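PDB 3TOY: mandelate racemase/muconate lactonizing enzyme family protein from Bradyrhizobium sp. ORS 278, which is of unknown function but belongs to the enolase superfamily, joining an alpha+beta capping domain to a modified TIM barrel that holds a metal ion. Local coordinates for residues Ile60-Asp65 against Ser128-Ala133; Thr69-Leu74 against Phe134-Gly139; Ala159-Gly164 against His182-Ile187; Ser319-Pro324 against Phe339-Asp344. All coordinates share one frame; numbering follows the deposited sequence.

Contact 1: residues Ile60-Asp65 against Ser128-Ala133; sequences IDVTTD and SGLDMA
The carbonyl oxygen of Gly129, a residue against which Ile60 rests, is gripped twice: Ala133 N donates to Gly129 O within the helix at 3.2 Å, and the hydroxyl of Ser72, on the strand beside Ile60, is hydrogen-bonded to it as well. Glycine suits this place because, with no side chain in the way, the methyl CD1 of Ile60 lies directly on the helix backbone, 3.7 Å from Gly129 CA. The isoleucine reaches that far because its chain is extended beyond CG1 (chi2 179°), while its other branch, Ile60 CG2, turns to the CB of Ala133, 4.1 Å away. Two residues along the strand, Val62 presents CG2 to the same small methyl, with 3.6 Å between Val62 CG2 and Ala133 CB. Leu130 joins the group through CD2, 4.1 Å from Val62 CG2, the two side chains crossing at about a right angle. Val32, Val89 and Ile92 extend this apolar patch around Leu130. The helix thus packs on the antiparallel sheet of the N-terminal capping domain. Across the interface the side chains meet through carbon alone, and the buried Gly129 carbonyl keeps two partners, so this apolar contact costs it no hydrogen bond.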
loop_
_atom_site.group_PDB
_atom_site.type_symbol
_atom_site.label_atom_id
_atom_site.label_comp_id
_atom_site.label_asym_id
_atom_site.label_seq_id
_atom_site.Cartn_x
_atom_site.Cartn_y
_atom_site.Cartn_z
ATOM N N ILE A 60 -43.266 19.857 -3.064
ATOM C CA ILE A 60 -42.774 20.442 -4.298
ATOM C C ILE A 60 -43.709 20.055 -5.413
ATOM O O ILE A 60 -44.073 18.885 -5.557
ATOM C CB ILE A 60 -41.323 19.924 -4.618
ATOM C CG1 ILE A 60 -40.351 20.350 -3.509
ATOM C CG2 ILE A 60 -40.868 20.345 -5.999
ATOM C CD1 ILE A 60 -38.865 19.880 -3.705
ATOM N N ASP A 61 -44.109 21.054 -6.202
ATOM C CA ASP A 61 -44.959 20.829 -7.366
ATOM C C ASP A 61 -44.296 21.390 -8.602
ATOM O O ASP A 61 -43.929 22.559 -8.649
ATOM C CB ASP A 61 -46.325 21.500 -7.185
ATOM C CG ASP A 61 -47.062 20.977 -5.982
ATOM O OD1 ASP A 61 -47.218 19.752 -5.864
ATOM O OD2 ASP A 61 -47.488 21.789 -5.139
ATOM N N VAL A 62 -44.160 20.561 -9.615
ATOM C CA VAL A 62 -43.577 21.012 -10.858
ATOM C C VAL A 62 -44.638 20.912 -11.947
ATOM O O VAL A 62 -44.967 19.824 -12.406
ATOM C CB VAL A 62 -42.333 20.172 -11.257
ATOM C CG1 VAL A 62 -41.822 20.596 -12.644
ATOM C CG2 VAL A 62 -41.224 20.304 -10.195
ATOM N N THR A 63 -45.168 22.058 -12.371
ATOM C CA THR A 63 -46.239 22.051 -13.358
ATOM C C THR A 63 -45.625 21.940 -14.737
ATOM O O THR A 63 -44.563 22.511 -14.994
ATOM C CB THR A 63 -47.101 23.347 -13.282
ATOM O OG1 THR A 63 -46.276 24.482 -13.564
ATOM C CG2 THR A 63 -47.716 23.513 -11.904
ATOM N N THR A 64 -46.306 21.216 -15.617
ATOM C CA THR A 64 -45.868 21.038 -16.991
ATOM C C THR A 64 -46.957 21.534 -17.942
ATOM O O THR A 64 -48.040 21.922 -17.505
ATOM C CB THR A 64 -45.622 19.558 -17.305
ATOM O OG1 THR A 64 -46.872 18.866 -17.447
ATOM C CG2 THR A 64 -44.812 18.914 -16.164
ATOM N N ASP A 65 -46.663 21.482 -19.236
ATOM C CA ASP A 65 -47.609 21.907 -20.264
ATOM C C ASP A 65 -48.398 20.734 -20.844
ATOM O O ASP A 65 -48.939 20.832 -21.947
ATOM C CB ASP A 65 -46.871 22.674 -21.375
ATOM C CG ASP A 65 -45.883 21.798 -22.149
ATOM O OD1 ASP A 65 -45.679 20.620 -21.778
ATOM O OD2 ASP A 65 -45.320 22.289 -23.147
ATOM N N SER A 128 -32.290 17.843 -5.455
ATOM C CA SER A 128 -32.713 16.439 -5.433
ATOM C C SER A 128 -34.236 16.393 -5.393
ATOM O O SER A 128 -34.839 15.508 -5.973
ATOM C CB SER A 128 -32.147 15.721 -4.211
ATOM O OG SER A 128 -30.707 15.787 -4.232
ATOM N N GLY A 129 -34.833 17.361 -4.697
ATOM C CA GLY A 129 -36.298 17.423 -4.595
ATOM C C GLY A 129 -36.899 17.641 -5.974
ATOM O O GLY A 129 -37.889 17.000 -6.323
ATOM N N LEU A 130 -36.295 18.539 -6.747
ATOM C CA LEU A 130 -36.726 18.804 -8.119
ATOM C C LEU A 130 -36.594 17.567 -8.981
ATOM O O LEU A 130 -37.506 17.199 -9.724
ATOM C CB LEU A 130 -35.958 19.988 -8.737
ATOM C CG LEU A 130 -36.337 21.357 -8.152
ATOM C CD1 LEU A 130 -35.331 22.452 -8.430
ATOM C CD2 LEU A 130 -37.755 21.768 -8.639
ATOM N N ASP A 131 -35.449 16.898 -8.887
ATOM C CA ASP A 131 -35.256 15.688 -9.667
ATOM C C ASP A 131 -36.357 14.651 -9.416
ATOM O O ASP A 131 -36.870 14.037 -10.358
ATOM C CB ASP A 131 -33.859 15.074 -9.389
ATOM C CG ASP A 131 -33.610 13.837 -10.226
ATOM O OD1 ASP A 131 -33.166 13.973 -11.390
ATOM O OD2 ASP A 131 -33.883 12.728 -9.719
ATOM N N MET A 132 -36.715 14.434 -8.165
ATOM C CA MET A 132 -37.757 13.444 -7.846
ATOM C C MET A 132 -39.099 13.857 -8.477
ATOM O O MET A 132 -39.826 13.030 -9.032
ATOM C CB MET A 132 -37.933 13.296 -6.335
ATOM C CG MET A 132 -36.864 12.429 -5.655
ATOM S SD MET A 132 -37.175 12.196 -3.912
ATOM C CE MET A 132 -36.584 13.755 -3.264
ATOM N N ALA A 133 -39.414 15.140 -8.371
ATOM C CA ALA A 133 -40.656 15.647 -8.952
ATOM C C ALA A 133 -40.646 15.506 -10.476
ATOM O O ALA A 133 -41.682 15.198 -11.073
ATOM C CB ALA A 133 -40.900 17.082 -8.523
#

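Contact 2: residues Thr69-Leu74 against Phe134-Gly139; sequences TGHSYL and FWDALG
Gly70 and Ala137 bring strand and helix backbones unusually near, with Gly70 CA 4.0 Å from Ala137 CA and the axes of the two short segments only 5.9 Å apart at an angle of 137°. Small residues make this possible: the methyl of Ala137 packs straight on the bare backbone of the glycine, Ala137 CB standing 3.7 Å from Gly70 CA. One helical position earlier, Asp136 supplies the polar link. With its CG placed anti to the backbone N (chi1 172°), the carboxylate swings over the strand and Asp136 OD2 accepts from His71 N at 2.7 Å, a fairly straight bond of 160° that meets the oxygen from above the carboxylate plane. Asp136 OD2 also lies 3.2 Å from Gly70 CA and takes an N-H from Gln140. Its partner OD1 is bound by the backbone N of Leu368, so the group is held at both oxygens. The imidazole of His71 is turned elsewhere: ND1 pairs with Asp61 on the adjacent strand and the ring meets that of Trp372. Aspartate is short enough to serve strand, helix and the loop of Leu368 from one helical site. Buried and surrounded by three N-H donors, its carboxylate probably stays ionised, stabilised by neutral amide dipoles that also fix its rotation.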
loop_
_atom_site.group_PDB
_atom_site.type_symbol
_atom_site.label_atom_id
_atom_site.label_comp_id
_atom_site.label_asym_id
_atom_site.label_seq_id
_atom_site.Cartn_x
_atom_site.Cartn_y
_atom_site.Cartn_z
ATOM N N THR A 69 -48.800 17.641 -13.073
ATOM C CA THR A 69 -47.922 18.293 -12.120
ATOM C C THR A 69 -47.144 17.245 -11.313
ATOM O O THR A 69 -47.741 16.426 -10.605
ATOM C CB THR A 69 -48.701 19.241 -11.193
ATOM O OG1 THR A 69 -49.280 20.287 -11.988
ATOM C CG2 THR A 69 -47.787 19.876 -10.150
ATOM N N GLY A 70 -45.815 17.275 -11.446
ATOM C CA GLY A 70 -44.944 16.363 -10.688
ATOM C C GLY A 70 -44.869 16.787 -9.235
ATOM O O GLY A 70 -44.841 17.979 -8.925
ATOM N N HIS A 71 -44.824 15.812 -8.334
ATOM C CA HIS A 71 -44.762 16.094 -6.925
ATOM C C HIS A 71 -43.564 15.365 -6.299
ATOM O O HIS A 71 -43.190 14.287 -6.747
ATOM C CB HIS A 71 -46.008 15.565 -6.212
ATOM C CG HIS A 71 -47.305 16.025 -6.810
ATOM N ND1 HIS A 71 -47.787 17.307 -6.647
ATOM C CD2 HIS A 71 -48.229 15.363 -7.545
ATOM C CE1 HIS A 71 -48.949 17.417 -7.266
ATOM N NE2 HIS A 71 -49.241 16.253 -7.817
ATOM N N SER A 72 -43.027 15.945 -5.235
ATOM C CA SER A 72 -42.070 15.260 -4.371
ATOM C C SER A 72 -42.077 16.010 -3.061
ATOM O O SER A 72 -42.647 17.100 -2.977
ATOM C CB SER A 72 -40.676 15.312 -5.006
ATOM O OG SER A 72 -40.156 16.625 -4.915
ATOM N N TYR A 73 -41.487 15.444 -2.016
ATOM C CA TYR A 73 -41.294 16.226 -0.792
ATOM C C TYR A 73 -39.902 16.006 -0.183
ATOM O O TYR A 73 -39.225 14.978 -0.448
ATOM C CB TYR A 73 -42.377 15.913 0.270
ATOM C CG TYR A 73 -42.200 14.564 0.946
ATOM C CD1 TYR A 73 -41.445 14.442 2.117
ATOM C CD2 TYR A 73 -42.770 13.419 0.409
ATOM C CE1 TYR A 73 -41.259 13.196 2.732
ATOM C CE2 TYR A 73 -42.599 12.183 1.007
ATOM C CZ TYR A 73 -41.833 12.081 2.162
ATOM O OH TYR A 73 -41.673 10.859 2.752
ATOM N N LEU A 74 -39.496 16.984 0.611
ATOM C CA LEU A 74 -38.275 16.947 1.401
ATOM C C LEU A 74 -38.626 16.933 2.877
ATOM O O LEU A 74 -39.529 17.668 3.308
ATOM C CB LEU A 74 -37.453 18.195 1.118
ATOM C CG LEU A 74 -37.067 18.430 -0.337
ATOM C CD1 LEU A 74 -36.372 19.783 -0.456
ATOM C CD2 LEU A 74 -36.171 17.313 -0.862
ATOM N N PHE A 134 -39.486 15.677 -11.124
ATOM C CA PHE A 134 -39.441 15.468 -12.581
ATOM C C PHE A 134 -39.775 14.028 -12.965
ATOM O O PHE A 134 -40.512 13.770 -13.919
ATOM C CB PHE A 134 -38.086 15.793 -13.227
ATOM C CG PHE A 134 -37.551 17.168 -12.944
ATOM C CD1 PHE A 134 -38.388 18.277 -12.842
ATOM C CD2 PHE A 134 -36.175 17.356 -12.834
ATOM C CE1 PHE A 134 -37.860 19.538 -12.595
ATOM C CE2 PHE A 134 -35.646 18.602 -12.580
ATOM C CZ PHE A 134 -36.485 19.701 -12.467
ATOM N N TRP A 135 -39.178 13.069 -12.265
ATOM C CA TRP A 135 -39.441 11.679 -12.584
ATOM C C TRP A 135 -40.898 11.341 -12.272
ATOM O O TRP A 135 -41.536 10.538 -12.967
ATOM C CB TRP A 135 -38.497 10.755 -11.781
ATOM C CG TRP A 135 -37.137 10.595 -12.424
ATOM C CD1 TRP A 135 -35.975 11.229 -12.074
ATOM C CD2 TRP A 135 -36.805 9.730 -13.520
ATOM N NE1 TRP A 135 -34.942 10.811 -12.895
ATOM C CE2 TRP A 135 -35.428 9.888 -13.783
ATOM C CE3 TRP A 135 -37.542 8.840 -14.310
ATOM C CZ2 TRP A 135 -34.781 9.205 -14.811
ATOM C CZ3 TRP A 135 -36.897 8.176 -15.338
ATOM C CH2 TRP A 135 -35.529 8.345 -15.568
ATOM N N ASP A 136 -41.407 11.918 -11.195
ATOM C CA ASP A 136 -42.795 11.678 -10.816
ATOM C C ASP A 136 -43.698 12.100 -11.972
ATOM O O ASP A 136 -44.645 11.399 -12.326
ATOM C CB ASP A 136 -43.167 12.492 -9.581
ATOM C CG ASP A 136 -44.650 12.402 -9.277
ATOM O OD1 ASP A 136 -45.104 11.315 -8.894
ATOM O OD2 ASP A 136 -45.360 13.413 -9.451
ATOM N N ALA A 137 -43.387 13.252 -12.555
ATOM C CA ALA A 137 -44.165 13.782 -13.664
ATOM C C ALA A 137 -44.076 12.866 -14.870
ATOM O O ALA A 137 -45.086 12.586 -15.510
ATOM C CB ALA A 137 -43.733 15.202 -14.011
ATOM N N LEU A 138 -42.876 12.380 -15.181
ATOM C CA LEU A 138 -42.719 11.457 -16.297
ATOM C C LEU A 138 -43.589 10.218 -16.083
ATOM O O LEU A 138 -44.212 9.701 -17.020
ATOM C CB LEU A 138 -41.252 11.053 -16.475
ATOM C CG LEU A 138 -40.288 12.045 -17.126
ATOM C CD1 LEU A 138 -38.881 11.422 -17.159
ATOM C CD2 LEU A 138 -40.731 12.464 -18.528
ATOM N N GLY A 139 -43.625 9.731 -14.849
ATOM C CA GLY A 139 -44.426 8.558 -14.536
ATOM C C GLY A 139 -45.917 8.855 -14.712
ATOM O O GLY A 139 -46.652 8.064 -15.296
#

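Contact 3: residues Ala159-Gly164 against His182-Ile187; sequences AYDSYG and HGFRAI
Phe184, directly after Gly183, which leaves helical geometry with positive phi, lays one ring face against Asp161. The CB of Asp161 sits over the centre of that ring, 3.6 Å from the Phe184 centroid and 3° off the normal, a CH-pi contact, and the carboxylate continues across the ring almost parallel to it. At the ring's edge, Phe184 CD1 approaches Ala159 O at 3.7 Å. A flat aromatic residue suits this place, since it can cover both the aspartate stem and the strand backbone. Arg185 takes part through its main chain: a water accepts from Arg185 N at 2.8 Å and donates to Ala159 O. Ala186 then begins the strand; its carbonyl O receives Asp161 N at 3.1 Å, while its methyl is small enough for Ala186 CB to lie 3.5 Å from the CB of Tyr160. Ile187, bridged in parallel to Asp161, bends back through chi2 (-65°) so that its CD1 comes 3.8 Å from Asp161 CB. Its other branch meets the Tyr163 ring obliquely, with Ile187 CG2 3.9 Å from Tyr163 CD2, and the phenol OH of Tyr163 reaches Asp161 OD2 in a weak hydrogen bond. The two strands and helix 168-181 form a beta-alpha-beta unit of the barrel: the helix packs on Tyr163 and Asp161, strand 340-342 pairs with 157-162, and strand 215-219 pairs with 186-190.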
loop_
_atom_site.group_PDB
_atom_site.type_symbol
_atom_site.label_atom_id
_atom_site.label_comp_id
_atom_site.label_asym_id
_atom_site.label_seq_id
_atom_site.Cartn_x
_atom_site.Cartn_y
_atom_site.Cartn_z
ATOM N N ALA A 159 -38.605 -4.232 4.822
ATOM C CA ALA A 159 -38.598 -2.969 5.515
ATOM C C ALA A 159 -38.255 -3.141 6.985
ATOM O O ALA A 159 -38.436 -4.225 7.570
ATOM C CB ALA A 159 -39.977 -2.281 5.372
ATOM N N TYR A 160 -37.769 -2.069 7.595
ATOM C CA TYR A 160 -37.652 -2.058 9.038
ATOM C C TYR A 160 -38.299 -0.818 9.596
ATOM O O TYR A 160 -38.391 0.217 8.931
ATOM C CB TYR A 160 -36.198 -2.144 9.519
ATOM C CG TYR A 160 -35.342 -0.952 9.157
ATOM C CD1 TYR A 160 -35.244 0.148 10.012
ATOM C CD2 TYR A 160 -34.603 -0.939 7.974
ATOM C CE1 TYR A 160 -34.458 1.240 9.692
ATOM C CE2 TYR A 160 -33.825 0.158 7.633
ATOM C CZ TYR A 160 -33.746 1.229 8.506
ATOM O OH TYR A 160 -32.943 2.286 8.184
ATOM N N ASP A 161 -38.732 -0.936 10.848
ATOM C CA ASP A 161 -39.449 0.135 11.512
ATOM C C ASP A 161 -38.474 0.987 12.327
ATOM O O ASP A 161 -37.772 0.489 13.207
ATOM C CB ASP A 161 -40.534 -0.476 12.419
ATOM C CG ASP A 161 -41.736 0.442 12.603
ATOM O OD1 ASP A 161 -41.804 1.510 11.949
ATOM O OD2 ASP A 161 -42.624 0.079 13.408
ATOM N N SER A 162 -38.448 2.274 12.031
ATOM C CA SER A 162 -37.396 3.129 12.501
ATOM C C SER A 162 -37.868 3.997 13.659
ATOM O O SER A 162 -38.730 4.860 13.484
ATOM C CB SER A 162 -36.888 3.965 11.313
ATOM O OG SER A 162 -35.711 4.675 11.633
ATOM N N TYR A 163 -37.282 3.776 14.831
ATOM C CA TYR A 163 -37.658 4.483 16.043
ATOM C C TYR A 163 -36.557 5.385 16.595
ATOM O O TYR A 163 -35.396 5.311 16.179
ATOM C CB TYR A 163 -38.055 3.471 17.109
ATOM C CG TYR A 163 -39.332 2.723 16.781
ATOM C CD1 TYR A 163 -40.576 3.241 17.138
ATOM C CD2 TYR A 163 -39.296 1.494 16.147
ATOM C CE1 TYR A 163 -41.752 2.552 16.848
ATOM C CE2 TYR A 163 -40.466 0.799 15.849
ATOM C CZ TYR A 163 -41.688 1.334 16.206
ATOM O OH TYR A 163 -42.849 0.644 15.916
ATOM N N GLY A 164 -36.930 6.247 17.538
ATOM C CA GLY A 164 -35.951 6.987 18.313
ATOM C C GLY A 164 -35.483 6.060 19.412
ATOM O O GLY A 164 -35.541 4.843 19.264
ATOM N N HIS A 182 -48.197 -5.339 11.665
ATOM C CA HIS A 182 -47.599 -4.894 10.404
ATOM C C HIS A 182 -46.581 -5.887 9.827
ATOM O O HIS A 182 -46.129 -5.733 8.700
ATOM C CB HIS A 182 -46.981 -3.504 10.554
ATOM C CG HIS A 182 -47.986 -2.419 10.787
ATOM N ND1 HIS A 182 -48.826 -1.956 9.796
ATOM C CD2 HIS A 182 -48.281 -1.698 11.897
ATOM C CE1 HIS A 182 -49.596 -1.000 10.285
ATOM N NE2 HIS A 182 -49.285 -0.825 11.557
ATOM N N GLY A 183 -46.236 -6.905 10.605
ATOM C CA GLY A 183 -45.372 -7.973 10.135
ATOM C C GLY A 183 -43.898 -7.596 10.014
ATOM O O GLY A 183 -43.146 -8.294 9.343
ATOM N N PHE A 184 -43.493 -6.494 10.643
ATOM C CA PHE A 184 -42.060 -6.100 10.666
ATOM C C PHE A 184 -41.191 -7.199 11.263
ATOM O O PHE A 184 -41.534 -7.768 12.296
ATOM C CB PHE A 184 -41.860 -4.823 11.487
ATOM C CG PHE A 184 -42.140 -3.556 10.725
ATOM C CD1 PHE A 184 -41.301 -3.149 9.695
ATOM C CD2 PHE A 184 -43.231 -2.762 11.044
ATOM C CE1 PHE A 184 -41.547 -1.983 8.985
ATOM C CE2 PHE A 184 -43.490 -1.586 10.342
ATOM C CZ PHE A 184 -42.647 -1.193 9.309
ATOM N N ARG A 185 -40.064 -7.487 10.617
ATOM C CA ARG A 185 -39.119 -8.470 11.122
ATOM C C ARG A 185 -37.772 -7.804 11.423
ATOM O O ARG A 185 -36.768 -8.476 11.581
ATOM C CB ARG A 185 -38.926 -9.599 10.097
ATOM C CG ARG A 185 -40.154 -10.498 9.878
ATOM C CD ARG A 185 -40.423 -11.428 11.070
ATOM N NE ARG A 185 -41.329 -10.821 12.046
ATOM C CZ ARG A 185 -42.639 -11.057 12.110
ATOM N NH1 ARG A 185 -43.212 -11.910 11.266
ATOM N NH2 ARG A 185 -43.381 -10.441 13.023
ATOM N N ALA A 186 -37.772 -6.477 11.494
ATOM C CA ALA A 186 -36.564 -5.704 11.755
ATOM C C ALA A 186 -36.960 -4.362 12.365
ATOM O O ALA A 186 -37.909 -3.729 11.895
ATOM C CB ALA A 186 -35.781 -5.506 10.448
ATOM N N ILE A 187 -36.238 -3.950 13.414
ATOM C CA ILE A 187 -36.487 -2.729 14.183
ATOM C C ILE A 187 -35.175 -1.953 14.364
ATOM O O ILE A 187 -34.161 -2.552 14.714
ATOM C CB ILE A 187 -36.968 -3.072 15.613
ATOM C CG1 ILE A 187 -38.273 -3.883 15.564
ATOM C CG2 ILE A 187 -37.203 -1.817 16.412
ATOM C CD1 ILE A 187 -39.422 -3.088 14.982
HETATM O O HOH W 1 -39.546 -6.662 7.966
#

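Contact 4: residues Ser319-Pro324 against Phe339-Asp344; sequences SSHILP and FLEVLD. With ACT (acetate ion), chain F.
Ile322 and Leu323 follow one another with positive phi (40° and 39°), unusual for residues with bulky side chains, in a loop of the modified TIM barrel. The N-H of Ile322 meets the side chain of Glu341, on a short barrel strand: Ile322 N to Glu341 OE1 measures 2.9 Å, and the donor comes from above the carboxylate plane. Glutamate has the necessary length: with CG anti to the backbone N (chi1 -176°) and the chain extended beyond it, it lies alongside His321 and Ile322. Ser162 and Lys188, on neighbouring strands, hold its other oxygen, OE2, the lysine by a salt bridge. Earlier in the loop, the Ser319 hydroxyl OG accepts Phe339 N at 3.0 Å, and one backbone bond follows, from Ser320 N to Phe339 O at 3.2 Å; the Phe339 side chain lies about 4 Å from the bound O-acetaldehydyl-hexaethylene glycol. Where the chains diverge, a water fills in, accepting from Ser320 OG at 2.6 Å and donating to the carbonyls of Ile322 and Glu341. Pro324, rigid and without an N-H to satisfy, opens helix 324-330 and sets CB 3.8 Å from Leu340 CD2, while Ile322 CG2 touches Leu343 CB. His321 is held at both nitrogens: ND1 is hydrogen-bonded to Asp294 OD2, and His321 NE2 gives an almost straight hydrogen bond of 2.8 Å to the O atom of an acetate ion lying at the ring's edge.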
loop_
_atom_site.group_PDB
_atom_site.type_symbol
_atom_site.label_atom_id
_atom_site.label_comp_id
_atom_site.label_asym_id
_atom_site.label_seq_id
_atom_site.Cartn_x
_atom_site.Cartn_y
_atom_site.Cartn_z
ATOM N N SER A 319 -29.370 0.361 1.213
ATOM C CA SER A 319 -30.687 0.594 1.791
ATOM C C SER A 319 -31.096 2.045 1.526
ATOM O O SER A 319 -30.334 2.796 0.917
ATOM C CB SER A 319 -30.617 0.314 3.297
ATOM O OG SER A 319 -30.386 -1.070 3.524
ATOM N N SER A 320 -32.284 2.452 1.999
ATOM C CA SER A 320 -32.699 3.832 1.867
ATOM C C SER A 320 -32.758 4.546 3.208
ATOM O O SER A 320 -32.902 3.928 4.267
ATOM C CB SER A 320 -34.074 3.905 1.164
ATOM O OG SER A 320 -35.022 3.099 1.866
ATOM N N HIS A 321 -32.632 5.871 3.149
ATOM C CA HIS A 321 -32.897 6.692 4.311
ATOM C C HIS A 321 -34.196 7.480 4.120
ATOM O O HIS A 321 -34.263 8.361 3.262
ATOM C CB HIS A 321 -31.800 7.706 4.543
ATOM C CG HIS A 321 -32.042 8.551 5.753
ATOM N ND1 HIS A 321 -32.100 9.926 5.705
ATOM C CD2 HIS A 321 -32.259 8.208 7.044
ATOM C CE1 HIS A 321 -32.334 10.399 6.917
ATOM N NE2 HIS A 321 -32.424 9.376 7.751
ATOM N N ILE A 322 -35.178 7.168 4.972
ATOM C CA ILE A 322 -36.520 7.758 4.948
ATOM C C ILE A 322 -37.086 7.951 3.536
ATOM O O ILE A 322 -36.800 7.158 2.638
ATOM C CB ILE A 322 -36.602 9.035 5.822
ATOM C CG1 ILE A 322 -35.744 10.157 5.234
ATOM C CG2 ILE A 322 -36.227 8.706 7.243
ATOM C CD1 ILE A 322 -35.759 11.426 6.063
ATOM N N LEU A 323 -37.955 8.942 3.336
ATOM C CA LEU A 323 -38.655 9.044 2.033
ATOM C C LEU A 323 -39.048 7.656 1.493
ATOM O O LEU A 323 -38.679 7.272 0.366
ATOM C CB LEU A 323 -37.803 9.813 1.002
ATOM C CG LEU A 323 -37.905 11.353 1.008
ATOM C CD1 LEU A 323 -37.359 11.965 2.298
ATOM C CD2 LEU A 323 -37.239 11.977 -0.206
ATOM N N PRO A 324 -39.811 6.896 2.287
ATOM C CA PRO A 324 -40.129 5.514 1.916
ATOM C C PRO A 324 -40.946 5.403 0.643
ATOM O O PRO A 324 -40.847 4.400 -0.068
ATOM C CB PRO A 324 -40.938 4.993 3.109
ATOM C CG PRO A 324 -41.423 6.201 3.800
ATOM C CD PRO A 324 -40.407 7.276 3.577
ATOM N N PHE A 339 -32.462 -2.972 2.643
ATOM C CA PHE A 339 -33.704 -2.616 3.384
ATOM C C PHE A 339 -34.303 -1.276 2.951
ATOM O O PHE A 339 -33.583 -0.363 2.560
ATOM C CB PHE A 339 -33.415 -2.481 4.875
ATOM C CG PHE A 339 -33.498 -3.751 5.635
ATOM C CD1 PHE A 339 -32.339 -4.380 6.074
ATOM C CD2 PHE A 339 -34.739 -4.310 5.966
ATOM C CE1 PHE A 339 -32.406 -5.556 6.800
ATOM C CE2 PHE A 339 -34.809 -5.486 6.707
ATOM C CZ PHE A 339 -33.643 -6.106 7.128
ATOM N N LEU A 340 -35.629 -1.164 3.068
ATOM C CA LEU A 340 -36.315 0.121 2.983
ATOM C C LEU A 340 -36.623 0.584 4.417
ATOM O O LEU A 340 -37.180 -0.183 5.224
ATOM C CB LEU A 340 -37.594 -0.015 2.115
ATOM C CG LEU A 340 -38.424 1.272 1.900
ATOM C CD1 LEU A 340 -39.174 1.199 0.572
ATOM C CD2 LEU A 340 -39.396 1.542 3.053
ATOM N N GLU A 341 -36.205 1.807 4.759
ATOM C CA GLU A 341 -36.455 2.376 6.087
ATOM C C GLU A 341 -37.861 2.962 6.185
ATOM O O GLU A 341 -38.206 3.884 5.440
ATOM C CB GLU A 341 -35.491 3.528 6.398
ATOM C CG GLU A 341 -35.664 4.079 7.833
ATOM C CD GLU A 341 -34.661 5.163 8.189
ATOM O OE1 GLU A 341 -34.094 5.809 7.268
ATOM O OE2 GLU A 341 -34.452 5.368 9.397
ATOM N N VAL A 342 -38.649 2.471 7.131
ATOM C CA VAL A 342 -39.987 3.041 7.307
ATOM C C VAL A 342 -39.993 4.002 8.468
ATOM O O VAL A 342 -39.923 3.592 9.629
ATOM C CB VAL A 342 -41.054 1.964 7.542
ATOM C CG1 VAL A 342 -42.413 2.625 7.858
ATOM C CG2 VAL A 342 -41.168 1.056 6.328
ATOM N N LEU A 343 -40.023 5.287 8.132
ATOM C CA LEU A 343 -40.269 6.371 9.081
ATOM C C LEU A 343 -41.215 7.313 8.343
ATOM O O LEU A 343 -40.836 7.934 7.355
ATOM C CB LEU A 343 -38.964 7.074 9.455
ATOM C CG LEU A 343 -38.954 8.197 10.498
ATOM C CD1 LEU A 343 -39.951 7.958 11.611
ATOM C CD2 LEU A 343 -37.544 8.367 11.060
ATOM N N ASP A 344 -42.455 7.407 8.815
ATOM C CA ASP A 344 -43.514 8.032 8.028
ATOM C C ASP A 344 -43.786 9.477 8.450
ATOM O O ASP A 344 -44.638 9.728 9.307
ATOM C CB ASP A 344 -44.789 7.187 8.148
ATOM C CG ASP A 344 -45.878 7.602 7.169
ATOM O OD1 ASP A 344 -45.627 8.443 6.283
ATOM O OD2 ASP A 344 -46.994 7.061 7.283
HETATM C C ACT F . -32.254 10.097 11.335
HETATM O O ACT F . -33.100 9.698 10.495
HETATM O OXT ACT F . -31.464 9.239 11.779
HETATM C CH3 ACT F . -32.182 11.529 11.792
HETATM O O HOH W 2 -37.008 4.443 2.952
HETATM O O HOH W 3 -39.992 10.398 5.088
#

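Contacts 1 and 2 are two adjoining pieces of one interface, their centres 5 Å apart, where helix 122-142 lies on neighbouring strands of the capping-domain sheet. Contacts 3 and 4, centres 10 Å apart, share a barrel sheet: Val342 N meets Tyr160 O at 2.9 Å. The loop 319-324 bridges the two pairs, Leu323 CD2 touching Met132 CE at 3.6 Å. His321 of contact 4 lies about 4 Å from a bound calcium, probably that of Asp219, Glu245 and Glu271, since it touches Glu271; the Tyr160 side chain is about 7 Å from a bound calcium. Phe339 lines the O-acetaldehydyl-hexaethylene glycol pocket, and the Ala186 side chain of contact 3 is about 7 Å from a bound molecule of it.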